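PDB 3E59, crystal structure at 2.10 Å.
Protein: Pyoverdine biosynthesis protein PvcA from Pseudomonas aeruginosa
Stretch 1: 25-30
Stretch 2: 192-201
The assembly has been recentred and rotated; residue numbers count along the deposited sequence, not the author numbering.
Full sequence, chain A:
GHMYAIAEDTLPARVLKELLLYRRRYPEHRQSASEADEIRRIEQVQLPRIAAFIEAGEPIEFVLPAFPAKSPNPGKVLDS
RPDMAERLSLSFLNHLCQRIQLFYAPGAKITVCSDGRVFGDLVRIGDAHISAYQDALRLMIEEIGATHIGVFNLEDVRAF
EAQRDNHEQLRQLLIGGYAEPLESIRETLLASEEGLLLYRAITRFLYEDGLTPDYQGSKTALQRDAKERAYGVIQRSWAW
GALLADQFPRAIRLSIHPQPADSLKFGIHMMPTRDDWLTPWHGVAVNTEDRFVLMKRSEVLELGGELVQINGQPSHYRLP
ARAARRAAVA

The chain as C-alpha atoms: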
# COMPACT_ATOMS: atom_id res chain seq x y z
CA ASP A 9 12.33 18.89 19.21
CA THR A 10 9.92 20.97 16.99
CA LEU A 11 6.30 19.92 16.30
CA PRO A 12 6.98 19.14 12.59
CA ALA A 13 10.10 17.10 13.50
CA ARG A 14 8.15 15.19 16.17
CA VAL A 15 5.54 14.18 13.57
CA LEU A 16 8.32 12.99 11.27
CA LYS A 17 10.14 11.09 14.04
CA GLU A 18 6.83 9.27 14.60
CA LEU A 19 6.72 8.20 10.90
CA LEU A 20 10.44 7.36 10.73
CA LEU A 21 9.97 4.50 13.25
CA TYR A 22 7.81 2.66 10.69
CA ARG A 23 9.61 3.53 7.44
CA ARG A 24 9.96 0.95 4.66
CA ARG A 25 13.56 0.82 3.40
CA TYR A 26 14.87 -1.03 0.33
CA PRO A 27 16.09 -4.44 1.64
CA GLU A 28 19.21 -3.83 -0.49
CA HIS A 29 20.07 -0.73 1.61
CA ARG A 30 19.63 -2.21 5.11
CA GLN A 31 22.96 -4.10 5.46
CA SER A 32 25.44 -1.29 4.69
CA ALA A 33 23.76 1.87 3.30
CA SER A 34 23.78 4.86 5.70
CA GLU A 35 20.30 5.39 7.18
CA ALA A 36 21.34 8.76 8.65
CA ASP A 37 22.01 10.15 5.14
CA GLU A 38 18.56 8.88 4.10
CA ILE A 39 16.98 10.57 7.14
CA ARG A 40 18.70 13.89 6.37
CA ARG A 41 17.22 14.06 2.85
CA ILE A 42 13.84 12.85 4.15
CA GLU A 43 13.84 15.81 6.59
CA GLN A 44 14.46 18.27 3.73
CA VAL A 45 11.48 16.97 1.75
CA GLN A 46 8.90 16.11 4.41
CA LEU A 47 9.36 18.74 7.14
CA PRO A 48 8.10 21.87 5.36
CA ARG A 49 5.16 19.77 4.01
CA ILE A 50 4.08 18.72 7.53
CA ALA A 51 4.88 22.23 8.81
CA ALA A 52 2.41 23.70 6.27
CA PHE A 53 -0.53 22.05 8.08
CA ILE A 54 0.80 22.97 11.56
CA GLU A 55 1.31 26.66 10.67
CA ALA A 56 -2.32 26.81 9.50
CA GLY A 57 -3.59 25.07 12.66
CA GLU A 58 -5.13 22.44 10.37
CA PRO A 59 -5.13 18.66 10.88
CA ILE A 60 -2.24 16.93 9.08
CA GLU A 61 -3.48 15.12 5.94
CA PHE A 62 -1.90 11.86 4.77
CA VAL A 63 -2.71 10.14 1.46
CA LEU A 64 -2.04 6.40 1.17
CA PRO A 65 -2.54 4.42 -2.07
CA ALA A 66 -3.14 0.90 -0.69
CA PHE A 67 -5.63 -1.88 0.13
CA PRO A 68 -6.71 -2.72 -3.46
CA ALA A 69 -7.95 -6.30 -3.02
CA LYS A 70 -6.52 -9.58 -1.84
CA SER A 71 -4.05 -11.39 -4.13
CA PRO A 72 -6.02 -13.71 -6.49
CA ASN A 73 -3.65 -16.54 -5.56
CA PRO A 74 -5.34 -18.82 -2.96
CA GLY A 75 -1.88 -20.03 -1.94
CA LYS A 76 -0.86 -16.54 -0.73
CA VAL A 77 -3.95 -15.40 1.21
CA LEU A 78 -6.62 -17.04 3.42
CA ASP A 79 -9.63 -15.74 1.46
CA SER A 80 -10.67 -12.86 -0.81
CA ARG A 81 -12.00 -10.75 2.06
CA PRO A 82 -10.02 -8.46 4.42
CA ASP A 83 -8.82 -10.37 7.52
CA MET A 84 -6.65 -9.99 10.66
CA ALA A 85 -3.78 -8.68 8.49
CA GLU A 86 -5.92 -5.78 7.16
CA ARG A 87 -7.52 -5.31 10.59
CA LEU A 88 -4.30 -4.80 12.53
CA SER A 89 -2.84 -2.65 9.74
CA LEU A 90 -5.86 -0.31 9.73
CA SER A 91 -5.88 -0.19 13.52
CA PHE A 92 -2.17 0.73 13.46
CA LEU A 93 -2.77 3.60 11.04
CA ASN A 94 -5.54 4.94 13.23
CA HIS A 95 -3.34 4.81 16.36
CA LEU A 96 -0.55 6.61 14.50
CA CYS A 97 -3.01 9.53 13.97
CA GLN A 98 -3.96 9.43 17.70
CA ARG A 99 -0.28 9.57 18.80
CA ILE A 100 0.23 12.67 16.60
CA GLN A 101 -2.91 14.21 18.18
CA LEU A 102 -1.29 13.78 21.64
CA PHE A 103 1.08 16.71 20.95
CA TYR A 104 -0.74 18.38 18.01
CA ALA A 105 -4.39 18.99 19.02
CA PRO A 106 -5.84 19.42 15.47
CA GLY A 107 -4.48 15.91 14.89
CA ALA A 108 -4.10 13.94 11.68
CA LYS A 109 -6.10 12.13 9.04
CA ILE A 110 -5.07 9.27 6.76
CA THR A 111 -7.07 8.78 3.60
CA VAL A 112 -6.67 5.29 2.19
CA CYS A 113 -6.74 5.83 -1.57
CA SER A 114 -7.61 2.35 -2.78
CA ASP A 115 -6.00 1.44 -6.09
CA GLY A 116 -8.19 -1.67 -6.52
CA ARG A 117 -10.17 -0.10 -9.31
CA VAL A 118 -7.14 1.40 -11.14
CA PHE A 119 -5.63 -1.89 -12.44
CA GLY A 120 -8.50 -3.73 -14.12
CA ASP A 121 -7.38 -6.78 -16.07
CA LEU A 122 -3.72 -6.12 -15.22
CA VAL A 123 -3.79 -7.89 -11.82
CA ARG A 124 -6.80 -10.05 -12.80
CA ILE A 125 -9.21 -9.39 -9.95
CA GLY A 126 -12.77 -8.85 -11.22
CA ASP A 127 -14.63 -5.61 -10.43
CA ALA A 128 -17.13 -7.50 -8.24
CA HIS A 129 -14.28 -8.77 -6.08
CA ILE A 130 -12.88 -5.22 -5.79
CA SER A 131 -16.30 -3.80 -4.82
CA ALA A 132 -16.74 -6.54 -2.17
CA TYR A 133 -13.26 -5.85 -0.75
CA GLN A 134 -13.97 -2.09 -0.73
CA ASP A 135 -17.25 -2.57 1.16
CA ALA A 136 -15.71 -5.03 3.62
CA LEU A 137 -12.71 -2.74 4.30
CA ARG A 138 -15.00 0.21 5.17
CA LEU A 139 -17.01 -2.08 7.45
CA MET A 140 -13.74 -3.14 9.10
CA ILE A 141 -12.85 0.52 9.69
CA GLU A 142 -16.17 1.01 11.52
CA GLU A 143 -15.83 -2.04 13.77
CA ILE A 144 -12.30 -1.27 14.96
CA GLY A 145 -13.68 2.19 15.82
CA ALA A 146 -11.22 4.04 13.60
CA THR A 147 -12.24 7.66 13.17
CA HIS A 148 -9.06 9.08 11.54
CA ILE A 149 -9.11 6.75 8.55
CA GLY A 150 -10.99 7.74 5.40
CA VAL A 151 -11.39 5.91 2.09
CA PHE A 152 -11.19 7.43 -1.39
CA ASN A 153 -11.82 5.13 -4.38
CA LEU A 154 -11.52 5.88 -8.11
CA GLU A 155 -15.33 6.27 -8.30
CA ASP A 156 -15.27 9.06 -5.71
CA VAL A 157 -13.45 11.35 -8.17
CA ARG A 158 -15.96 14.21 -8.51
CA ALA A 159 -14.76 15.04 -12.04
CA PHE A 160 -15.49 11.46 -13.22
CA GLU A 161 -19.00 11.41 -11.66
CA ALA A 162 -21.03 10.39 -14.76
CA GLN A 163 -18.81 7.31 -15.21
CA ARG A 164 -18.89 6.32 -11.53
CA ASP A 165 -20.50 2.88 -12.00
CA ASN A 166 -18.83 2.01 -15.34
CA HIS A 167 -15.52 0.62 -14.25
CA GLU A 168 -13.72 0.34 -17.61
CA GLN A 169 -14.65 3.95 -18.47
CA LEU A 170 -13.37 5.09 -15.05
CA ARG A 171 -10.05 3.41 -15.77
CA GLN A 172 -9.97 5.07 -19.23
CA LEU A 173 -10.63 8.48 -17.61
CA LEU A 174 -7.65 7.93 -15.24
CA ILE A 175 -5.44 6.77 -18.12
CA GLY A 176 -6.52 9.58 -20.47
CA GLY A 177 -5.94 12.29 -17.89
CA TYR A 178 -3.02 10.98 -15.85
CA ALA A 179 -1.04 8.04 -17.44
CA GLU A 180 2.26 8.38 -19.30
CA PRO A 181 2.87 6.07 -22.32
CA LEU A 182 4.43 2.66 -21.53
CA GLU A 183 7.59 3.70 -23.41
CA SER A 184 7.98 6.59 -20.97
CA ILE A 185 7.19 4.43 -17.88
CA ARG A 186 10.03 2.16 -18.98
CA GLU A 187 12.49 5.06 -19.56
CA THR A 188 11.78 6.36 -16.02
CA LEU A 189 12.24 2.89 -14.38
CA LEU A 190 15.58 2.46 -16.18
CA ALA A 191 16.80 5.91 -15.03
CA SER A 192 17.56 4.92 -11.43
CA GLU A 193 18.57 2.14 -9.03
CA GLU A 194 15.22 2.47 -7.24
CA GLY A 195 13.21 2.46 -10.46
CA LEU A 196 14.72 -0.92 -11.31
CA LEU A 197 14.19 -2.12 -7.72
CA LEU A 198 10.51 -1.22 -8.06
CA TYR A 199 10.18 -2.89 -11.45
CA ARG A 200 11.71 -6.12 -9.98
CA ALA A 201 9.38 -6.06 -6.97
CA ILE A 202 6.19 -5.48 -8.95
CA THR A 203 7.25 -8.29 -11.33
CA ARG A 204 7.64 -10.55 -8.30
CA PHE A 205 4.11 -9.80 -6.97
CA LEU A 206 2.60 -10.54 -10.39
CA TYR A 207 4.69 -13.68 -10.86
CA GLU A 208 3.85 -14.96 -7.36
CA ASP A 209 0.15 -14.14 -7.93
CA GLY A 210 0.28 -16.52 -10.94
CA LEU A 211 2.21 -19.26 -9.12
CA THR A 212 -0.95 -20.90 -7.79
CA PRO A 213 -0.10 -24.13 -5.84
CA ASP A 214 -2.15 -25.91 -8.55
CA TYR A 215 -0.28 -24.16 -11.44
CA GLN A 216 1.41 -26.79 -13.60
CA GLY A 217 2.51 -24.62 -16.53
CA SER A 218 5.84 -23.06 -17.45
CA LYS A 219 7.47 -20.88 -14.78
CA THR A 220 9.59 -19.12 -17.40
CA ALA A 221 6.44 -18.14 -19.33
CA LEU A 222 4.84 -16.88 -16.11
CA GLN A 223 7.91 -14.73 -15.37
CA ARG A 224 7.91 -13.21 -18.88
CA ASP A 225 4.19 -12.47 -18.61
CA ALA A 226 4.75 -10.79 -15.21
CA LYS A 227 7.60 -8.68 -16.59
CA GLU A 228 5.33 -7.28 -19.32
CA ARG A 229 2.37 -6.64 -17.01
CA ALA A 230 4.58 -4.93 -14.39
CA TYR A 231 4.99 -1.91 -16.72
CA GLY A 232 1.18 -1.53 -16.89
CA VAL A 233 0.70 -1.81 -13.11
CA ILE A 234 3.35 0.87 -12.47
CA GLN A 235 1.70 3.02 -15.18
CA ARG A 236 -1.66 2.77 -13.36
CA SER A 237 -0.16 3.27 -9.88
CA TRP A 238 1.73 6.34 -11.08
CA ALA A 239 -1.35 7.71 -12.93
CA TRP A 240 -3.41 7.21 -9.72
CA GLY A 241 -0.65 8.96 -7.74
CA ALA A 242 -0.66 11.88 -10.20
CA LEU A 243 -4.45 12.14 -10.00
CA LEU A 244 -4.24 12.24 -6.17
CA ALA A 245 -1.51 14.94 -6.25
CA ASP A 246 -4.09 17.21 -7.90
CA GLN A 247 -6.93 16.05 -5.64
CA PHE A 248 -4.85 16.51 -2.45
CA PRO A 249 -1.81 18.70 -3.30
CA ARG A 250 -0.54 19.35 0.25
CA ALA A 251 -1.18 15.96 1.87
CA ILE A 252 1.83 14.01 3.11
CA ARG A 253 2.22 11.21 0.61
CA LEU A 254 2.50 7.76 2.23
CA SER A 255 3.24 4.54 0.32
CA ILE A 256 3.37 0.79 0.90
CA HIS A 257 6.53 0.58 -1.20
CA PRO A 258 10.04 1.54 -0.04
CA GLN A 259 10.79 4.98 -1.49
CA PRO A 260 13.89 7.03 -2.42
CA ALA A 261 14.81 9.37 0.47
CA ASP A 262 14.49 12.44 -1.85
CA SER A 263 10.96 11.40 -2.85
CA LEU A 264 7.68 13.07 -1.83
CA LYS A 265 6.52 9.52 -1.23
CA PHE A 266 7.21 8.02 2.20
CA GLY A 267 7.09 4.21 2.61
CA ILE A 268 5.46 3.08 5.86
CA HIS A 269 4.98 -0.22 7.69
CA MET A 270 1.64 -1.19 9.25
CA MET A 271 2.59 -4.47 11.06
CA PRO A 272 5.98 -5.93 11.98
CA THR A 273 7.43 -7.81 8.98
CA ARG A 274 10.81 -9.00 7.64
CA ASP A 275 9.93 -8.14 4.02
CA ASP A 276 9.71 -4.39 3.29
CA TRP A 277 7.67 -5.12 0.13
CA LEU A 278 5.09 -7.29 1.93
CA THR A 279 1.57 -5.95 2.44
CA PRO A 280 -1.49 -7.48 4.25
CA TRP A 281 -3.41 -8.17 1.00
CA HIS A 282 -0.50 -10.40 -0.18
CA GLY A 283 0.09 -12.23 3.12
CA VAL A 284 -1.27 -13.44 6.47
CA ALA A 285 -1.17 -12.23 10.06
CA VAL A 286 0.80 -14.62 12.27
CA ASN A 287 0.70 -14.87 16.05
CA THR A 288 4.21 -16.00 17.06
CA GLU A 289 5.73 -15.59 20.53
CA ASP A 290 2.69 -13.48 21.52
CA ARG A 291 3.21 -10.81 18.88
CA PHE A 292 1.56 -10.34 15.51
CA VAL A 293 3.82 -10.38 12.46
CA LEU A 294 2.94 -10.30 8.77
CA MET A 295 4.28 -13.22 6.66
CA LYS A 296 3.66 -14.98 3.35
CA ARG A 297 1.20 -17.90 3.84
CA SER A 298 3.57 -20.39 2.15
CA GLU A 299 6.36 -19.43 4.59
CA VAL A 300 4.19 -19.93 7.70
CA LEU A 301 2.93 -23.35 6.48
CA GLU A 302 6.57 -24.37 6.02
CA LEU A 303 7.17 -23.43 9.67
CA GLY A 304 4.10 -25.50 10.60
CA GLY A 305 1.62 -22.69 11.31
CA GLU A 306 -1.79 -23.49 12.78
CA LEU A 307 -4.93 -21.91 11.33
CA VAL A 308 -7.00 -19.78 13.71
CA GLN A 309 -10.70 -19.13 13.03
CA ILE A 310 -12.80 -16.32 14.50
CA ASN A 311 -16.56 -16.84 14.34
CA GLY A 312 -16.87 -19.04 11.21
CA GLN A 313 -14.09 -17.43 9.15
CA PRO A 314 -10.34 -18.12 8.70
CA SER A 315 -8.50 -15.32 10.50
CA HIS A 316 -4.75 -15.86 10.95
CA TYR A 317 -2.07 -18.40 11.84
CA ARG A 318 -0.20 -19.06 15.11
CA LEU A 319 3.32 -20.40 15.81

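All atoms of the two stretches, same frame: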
# COMPACT_ATOMS: atom_id res chain seq x y z
N ARG A 25 12.29 0.58 4.08
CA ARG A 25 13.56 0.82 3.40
C ARG A 25 13.72 -0.26 2.34
O ARG A 25 13.12 -1.33 2.48
CB ARG A 25 14.73 0.73 4.38
CG ARG A 25 14.70 1.74 5.53
CD ARG A 25 15.98 1.67 6.33
NE ARG A 25 17.14 2.10 5.54
CZ ARG A 25 18.41 1.78 5.81
NH1 ARG A 25 18.72 1.01 6.85
NH2 ARG A 25 19.37 2.24 5.02
N TYR A 26 14.50 0.01 1.29
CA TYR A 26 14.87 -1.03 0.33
C TYR A 26 15.70 -2.08 1.06
O TYR A 26 16.68 -1.72 1.70
CB TYR A 26 15.64 -0.44 -0.87
CG TYR A 26 14.79 0.48 -1.72
CD1 TYR A 26 13.92 -0.04 -2.69
CD2 TYR A 26 14.84 1.86 -1.54
CE1 TYR A 26 13.14 0.81 -3.47
CE2 TYR A 26 14.06 2.72 -2.32
CZ TYR A 26 13.21 2.19 -3.27
OH TYR A 26 12.44 3.02 -4.03
N PRO A 27 15.31 -3.37 0.98
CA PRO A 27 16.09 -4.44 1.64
C PRO A 27 17.57 -4.36 1.26
O PRO A 27 18.43 -4.61 2.10
CB PRO A 27 15.47 -5.74 1.07
CG PRO A 27 14.06 -5.35 0.73
CD PRO A 27 14.12 -3.91 0.28
N GLU A 28 17.84 -3.98 0.02
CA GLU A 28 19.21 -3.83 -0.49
C GLU A 28 20.04 -2.75 0.22
O GLU A 28 21.28 -2.77 0.15
CB GLU A 28 19.19 -3.59 -2.01
CG GLU A 28 18.68 -4.80 -2.83
CD GLU A 28 17.16 -4.93 -2.89
OE1 GLU A 28 16.43 -4.06 -2.33
OE2 GLU A 28 16.68 -5.89 -3.54
N HIS A 29 19.38 -1.82 0.91
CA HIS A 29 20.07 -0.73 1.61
C HIS A 29 20.28 -0.97 3.10
O HIS A 29 21.04 -0.25 3.74
CB HIS A 29 19.33 0.61 1.42
CG HIS A 29 19.20 1.05 -0.01
ND1 HIS A 29 18.35 2.06 -0.40
CD2 HIS A 29 19.82 0.62 -1.14
CE1 HIS A 29 18.45 2.24 -1.70
NE2 HIS A 29 19.33 1.38 -2.18
N ARG A 30 19.61 -1.98 3.66
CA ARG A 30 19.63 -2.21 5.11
C ARG A 30 21.00 -2.61 5.68
O ARG A 30 21.40 -2.12 6.73
CB ARG A 30 18.56 -3.23 5.52
CG ARG A 30 17.11 -2.74 5.32
CD ARG A 30 16.11 -3.59 6.11
NE ARG A 30 14.78 -2.96 6.15
CZ ARG A 30 14.38 -2.09 7.08
NH1 ARG A 30 15.19 -1.74 8.08
NH2 ARG A 30 13.16 -1.57 7.03
N SER A 192 16.99 4.98 -12.79
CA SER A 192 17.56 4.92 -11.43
C SER A 192 17.60 3.51 -10.83
O SER A 192 16.85 2.61 -11.24
CB SER A 192 16.81 5.87 -10.49
OG SER A 192 15.51 5.39 -10.21
N GLU A 193 18.50 3.34 -9.87
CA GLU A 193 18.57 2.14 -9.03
C GLU A 193 17.21 1.73 -8.51
O GLU A 193 16.81 0.57 -8.67
CB GLU A 193 19.54 2.37 -7.84
CG GLU A 193 19.33 1.40 -6.66
CD GLU A 193 20.35 1.57 -5.53
OE1 GLU A 193 21.07 2.59 -5.50
OE2 GLU A 193 20.41 0.66 -4.66
N GLU A 194 16.49 2.70 -7.93
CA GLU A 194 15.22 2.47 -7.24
C GLU A 194 14.08 2.19 -8.20
O GLU A 194 13.14 1.47 -7.86
CB GLU A 194 14.84 3.66 -6.36
CG GLU A 194 15.80 3.95 -5.20
CD GLU A 194 16.90 4.92 -5.58
OE1 GLU A 194 17.26 5.03 -6.77
OE2 GLU A 194 17.42 5.57 -4.66
N GLY A 195 14.14 2.78 -9.39
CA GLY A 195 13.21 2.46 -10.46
C GLY A 195 13.30 0.99 -10.83
O GLY A 195 12.29 0.30 -10.95
N LEU A 196 14.53 0.50 -11.00
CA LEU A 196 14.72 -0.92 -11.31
C LEU A 196 14.33 -1.85 -10.15
O LEU A 196 13.85 -2.96 -10.37
CB LEU A 196 16.13 -1.20 -11.79
CG LEU A 196 16.48 -0.65 -13.18
CD1 LEU A 196 17.92 -0.94 -13.48
CD2 LEU A 196 15.60 -1.24 -14.27
N LEU A 197 14.55 -1.38 -8.92
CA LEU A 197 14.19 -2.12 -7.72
C LEU A 197 12.69 -2.27 -7.63
O LEU A 197 12.20 -3.33 -7.28
CB LEU A 197 14.77 -1.48 -6.43
CG LEU A 197 16.29 -1.58 -6.20
CD1 LEU A 197 16.70 -0.88 -4.90
CD2 LEU A 197 16.77 -3.05 -6.19
N LEU A 198 11.97 -1.19 -7.96
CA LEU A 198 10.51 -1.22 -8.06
C LEU A 198 10.03 -2.17 -9.14
O LEU A 198 9.20 -3.03 -8.89
CB LEU A 198 9.95 0.19 -8.33
CG LEU A 198 8.43 0.28 -8.48
CD1 LEU A 198 7.70 -0.12 -7.20
CD2 LEU A 198 7.99 1.68 -8.95
N TYR A 199 10.53 -2.00 -10.36
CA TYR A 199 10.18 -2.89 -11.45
C TYR A 199 10.34 -4.39 -11.05
O TYR A 199 9.44 -5.20 -11.29
CB TYR A 199 10.97 -2.54 -12.73
CG TYR A 199 10.61 -3.43 -13.90
CD1 TYR A 199 11.50 -4.41 -14.36
CD2 TYR A 199 9.35 -3.33 -14.52
CE1 TYR A 199 11.15 -5.24 -15.41
CE2 TYR A 199 9.00 -4.17 -15.57
CZ TYR A 199 9.90 -5.12 -16.00
OH TYR A 199 9.57 -5.95 -17.05
N ARG A 200 11.46 -4.73 -10.43
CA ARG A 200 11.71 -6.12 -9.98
C ARG A 200 10.70 -6.60 -8.94
O ARG A 200 10.26 -7.76 -8.98
CB ARG A 200 13.17 -6.33 -9.50
CG ARG A 200 13.48 -7.76 -8.94
CD ARG A 200 14.89 -8.28 -9.24
NE ARG A 200 15.81 -8.17 -8.11
CZ ARG A 200 16.48 -9.18 -7.54
NH1 ARG A 200 16.37 -10.43 -7.97
NH2 ARG A 200 17.29 -8.92 -6.51
N ALA A 201 10.32 -5.71 -8.03
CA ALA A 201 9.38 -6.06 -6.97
C ALA A 201 7.96 -6.28 -7.49
O ALA A 201 7.29 -7.27 -7.13
CB ALA A 201 9.39 -4.99 -5.91

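One hydrogen bond joins the two stretches. His29 NE2 donates to Glu193 OE2 at 2.8 Å, with an N-H...acceptor angle of 161°. The carboxylate oxygen lies at the edge of the imidazole, near its plane, where the N-H points. The CA-to-CB bond of Glu193 points sideways to stretch 1, but its extended side chain (chi1 and chi2 both t) brings the carboxylate to the histidine.

A weaker electrostatic contact lies at Arg200. Glu28 OE2 is 4.3 Å from Arg200 NH2, so the opposite charges are near each other but too far apart for a salt bridge. Both residues are exposed, as suits charged groups.

Leu197 is central to the packing. Its CA-to-CB bond points toward stretch 1, and its methyls meet three side chains there. Leu197 CD1 lies 3.6 Å from Tyr26 CD1, Leu197 CD2 lies 3.8 Å from Glu28 CD, and Leu197 CD1 is 4.4 Å from His29 NE2. Tyr26 is buried, and its ring gives the leucine an apolar partner. The tyrosine reaches on to Glu194, where Tyr26 OH is 3.4 Å from Glu194 CB; this is packing against the aliphatic part of the glutamate.

The helix of stretch 2 starts just after Ser192, whose OG accepts from Gly195 N at 3.1 Å, a capping bond. The contact is small, burying 311 Å² over both sides.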